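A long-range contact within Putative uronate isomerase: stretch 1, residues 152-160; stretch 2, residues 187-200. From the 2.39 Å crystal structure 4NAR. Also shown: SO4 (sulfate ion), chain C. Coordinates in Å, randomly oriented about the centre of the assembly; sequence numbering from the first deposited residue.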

# COMPACT_ATOMS: atom_id res chain seq x y z
N VAL A 152 -4.45 1.18 7.43
CA VAL A 152 -4.88 -0.21 7.42
C VAL A 152 -3.61 -1.04 7.66
O VAL A 152 -2.51 -0.56 7.40
CB VAL A 152 -5.55 -0.51 6.04
CG1 VAL A 152 -5.13 -1.86 5.46
CG2 VAL A 152 -7.08 -0.42 6.15
N PRO A 153 -3.75 -2.26 8.20
CA PRO A 153 -2.51 -3.02 8.43
C PRO A 153 -1.83 -3.34 7.10
O PRO A 153 -2.52 -3.64 6.13
CB PRO A 153 -3.01 -4.32 9.08
CG PRO A 153 -4.37 -3.99 9.60
CD PRO A 153 -4.95 -2.98 8.67
N HIS A 154 -0.50 -3.26 7.06
CA HIS A 154 0.22 -3.37 5.80
C HIS A 154 1.45 -4.25 5.91
O HIS A 154 2.20 -4.18 6.90
CB HIS A 154 0.60 -1.97 5.30
CG HIS A 154 1.00 -1.93 3.86
ND1 HIS A 154 2.28 -2.19 3.43
CD2 HIS A 154 0.28 -1.62 2.75
CE1 HIS A 154 2.34 -2.04 2.11
NE2 HIS A 154 1.14 -1.70 1.67
N GLU A 155 1.66 -5.05 4.86
CA GLU A 155 2.70 -6.08 4.82
C GLU A 155 4.14 -5.53 4.79
O GLU A 155 5.08 -6.27 5.13
CB GLU A 155 2.50 -6.99 3.60
CG GLU A 155 2.74 -6.28 2.26
CD GLU A 155 1.53 -5.43 1.80
OE1 GLU A 155 0.54 -5.30 2.57
OE2 GLU A 155 1.57 -4.90 0.66
N SER A 156 4.31 -4.27 4.37
CA SER A 156 5.65 -3.67 4.26
C SER A 156 5.89 -2.52 5.24
O SER A 156 7.03 -2.26 5.62
CB SER A 156 5.93 -3.16 2.83
OG SER A 156 5.86 -4.20 1.87
N THR A 157 4.83 -1.83 5.64
CA THR A 157 4.99 -0.67 6.52
C THR A 157 4.27 -0.77 7.86
O THR A 157 3.96 0.25 8.48
CB THR A 157 4.52 0.62 5.82
OG1 THR A 157 3.12 0.51 5.50
CG2 THR A 157 5.32 0.86 4.53
N GLY A 158 3.98 -2.00 8.31
CA GLY A 158 3.22 -2.24 9.53
C GLY A 158 1.78 -1.81 9.37
O GLY A 158 0.85 -2.62 9.46
N PHE A 159 1.59 -0.52 9.13
CA PHE A 159 0.28 0.04 8.80
C PHE A 159 0.47 0.94 7.59
O PHE A 159 1.58 1.40 7.34
CB PHE A 159 -0.26 0.87 9.98
CG PHE A 159 -0.79 0.03 11.12
CD1 PHE A 159 -2.12 -0.42 11.11
CD2 PHE A 159 0.04 -0.34 12.20
CE1 PHE A 159 -2.62 -1.22 12.16
CE2 PHE A 159 -0.46 -1.14 13.25
CZ PHE A 159 -1.78 -1.58 13.23
N SER A 160 -0.60 1.19 6.83
CA SER A 160 -0.56 2.20 5.76
C SER A 160 -0.97 3.56 6.31
O SER A 160 -1.33 3.67 7.48
CB SER A 160 -1.48 1.82 4.60
OG SER A 160 -2.81 1.67 5.06
N GLY A 187 10.35 -9.33 7.97
CA GLY A 187 9.38 -10.30 7.49
C GLY A 187 7.97 -10.04 7.97
O GLY A 187 7.75 -9.61 9.10
N ILE A 188 7.01 -10.30 7.08
CA ILE A 188 5.59 -10.09 7.36
C ILE A 188 5.10 -10.59 8.73
O ILE A 188 4.50 -9.79 9.48
CB ILE A 188 4.70 -10.66 6.22
CG1 ILE A 188 4.90 -9.82 4.95
CG2 ILE A 188 3.23 -10.73 6.65
CD1 ILE A 188 4.22 -10.40 3.74
N PRO A 189 5.36 -11.88 9.06
CA PRO A 189 4.82 -12.38 10.34
C PRO A 189 5.14 -11.48 11.54
O PRO A 189 4.25 -11.23 12.34
CB PRO A 189 5.48 -13.76 10.51
CG PRO A 189 5.76 -14.20 9.08
CD PRO A 189 6.12 -12.93 8.34
N LYS A 190 6.37 -10.96 11.63
CA LYS A 190 6.71 -10.05 12.73
C LYS A 190 6.22 -8.62 12.47
O LYS A 190 5.80 -7.91 13.40
CB LYS A 190 8.22 -10.03 12.97
CG LYS A 190 8.81 -11.40 13.23
CD LYS A 190 9.47 -11.48 14.60
CE LYS A 190 10.42 -12.69 14.68
NZ LYS A 190 10.48 -13.26 16.06
N LEU A 191 6.29 -8.20 11.21
CA LEU A 191 6.12 -6.78 10.87
C LEU A 191 4.67 -6.30 10.76
O LEU A 191 4.29 -5.27 11.36
CB LEU A 191 6.90 -6.45 9.58
CG LEU A 191 7.05 -4.96 9.21
CD1 LEU A 191 8.48 -4.64 8.76
CD2 LEU A 191 6.03 -4.56 8.13
N ILE A 192 3.84 -7.03 10.01
CA ILE A 192 2.49 -6.54 9.71
C ILE A 192 1.70 -6.16 10.98
O ILE A 192 1.78 -6.86 12.01
CB ILE A 192 1.70 -7.55 8.84
CG1 ILE A 192 0.47 -6.88 8.21
CG2 ILE A 192 1.31 -8.81 9.64
CD1 ILE A 192 -0.10 -7.64 7.00
N GLY A 193 0.99 -5.03 10.93
CA GLY A 193 0.24 -4.55 12.08
C GLY A 193 1.06 -4.06 13.28
O GLY A 193 0.55 -4.04 14.41
N THR A 194 2.30 -3.64 13.06
CA THR A 194 3.09 -2.94 14.07
C THR A 194 3.20 -1.46 13.70
O THR A 194 3.43 -1.13 12.54
CB THR A 194 4.53 -3.50 14.18
OG1 THR A 194 5.20 -3.34 12.91
CG2 THR A 194 4.51 -4.98 14.56
N VAL A 195 3.05 -0.57 14.69
CA VAL A 195 3.15 0.86 14.44
C VAL A 195 4.55 1.27 13.97
O VAL A 195 4.70 2.06 13.03
CB VAL A 195 2.75 1.68 15.70
CG1 VAL A 195 2.97 3.19 15.46
CG2 VAL A 195 1.29 1.39 16.09
N ASP A 196 5.57 0.71 14.62
CA ASP A 196 6.96 1.09 14.37
C ASP A 196 7.75 -0.14 13.87
O ASP A 196 7.44 -1.27 14.26
CB ASP A 196 7.58 1.64 15.67
CG ASP A 196 8.99 2.22 15.45
OD1 ASP A 196 9.70 2.44 16.47
OD2 ASP A 196 9.38 2.47 14.29
N ASN A 197 8.74 0.10 13.00
CA ASN A 197 9.46 -0.96 12.29
C ASN A 197 10.46 -0.32 11.33
O ASN A 197 10.46 0.91 11.16
CB ASN A 197 8.47 -1.84 11.53
CG ASN A 197 7.57 -1.04 10.62
OD1 ASN A 197 8.02 -0.47 9.61
ND2 ASN A 197 6.28 -0.97 10.97
N PRO A 198 11.34 -1.14 10.70
CA PRO A 198 12.40 -0.49 9.90
C PRO A 198 11.92 0.40 8.75
O PRO A 198 12.48 1.49 8.56
CB PRO A 198 13.18 -1.69 9.32
CG PRO A 198 12.94 -2.80 10.29
CD PRO A 198 11.53 -2.60 10.80
N ALA A 199 10.93 -0.05 7.98
CA ALA A 199 10.42 0.71 6.83
C ALA A 199 9.82 2.05 7.28
O ALA A 199 10.00 3.08 6.63
CB ALA A 199 9.37 -0.09 6.06
N ARG A 200 9.10 2.00 8.39
CA ARG A 200 8.50 3.18 8.98
C ARG A 200 9.64 4.16 9.44
O ARG A 200 9.55 5.38 9.24
CB ARG A 200 7.58 2.72 10.12
CG ARG A 200 6.24 3.43 10.25
CD ARG A 200 5.24 3.15 9.11
NE ARG A 200 4.70 4.44 8.67
CZ ARG A 200 3.58 4.65 7.98
NH1 ARG A 200 2.77 3.66 7.59
NH2 ARG A 200 3.28 5.90 7.66
S SO4 C . -0.81 -0.32 -0.84
O1 SO4 C . -0.70 0.62 0.30
O2 SO4 C . -0.98 0.45 -2.09
O3 SO4 C . 0.37 -1.18 -0.98
O4 SO4 C . -2.00 -1.14 -0.60

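Residues 187-200 pack against residues 152-160, burying 633 Å² summed over both sides. Gly-187 opens the helix as its N-cap without touching stretch 1. From the first turn, Ile-188 (m, t) brings its end to Glu-155, CG1 lying 3.6 Å from Glu-155 O, while Pro-189 and Lys-190 stay clear. Leu-191 points toward stretch 1 and sets CD2 against its backbone, 3.3 Å from Gly-158 N and 3.5 Å from Ser-156 C. Ile-192 follows: CG1 lies 4.4 Å from Pro-153 CB, an apolar contact, and 3.5 Å from His-154 O. The type II turn Leu-191 to Thr-194 then presents Gly-193, whose N donates a hydrogen bond to Gly-158 O (2.8 Å). Its positive phi favours glycine, and its CA sits over the Phe-159 ring face, 4.1 Å from the centroid. Thr-194 O receives a CA-H...O contact from Gly-158 CA (3.2 Å); a CB on Gly-158 would clash with this oxygen and with Asn-197 ND2. Val-195 CG2 adds apolar contact to Phe-159 CE2 at 4.2 Å. Asn-197 caps the next helix, OD1 accepting from Arg-200 N (3.0 Å). Buried Ala-199 points toward residues 152-160, its lone methyl CB 3.2 Å from Ser-156 O. The long side chain of Arg-200, also buried, carries NH1 to 2.6 Å from Phe-159 O.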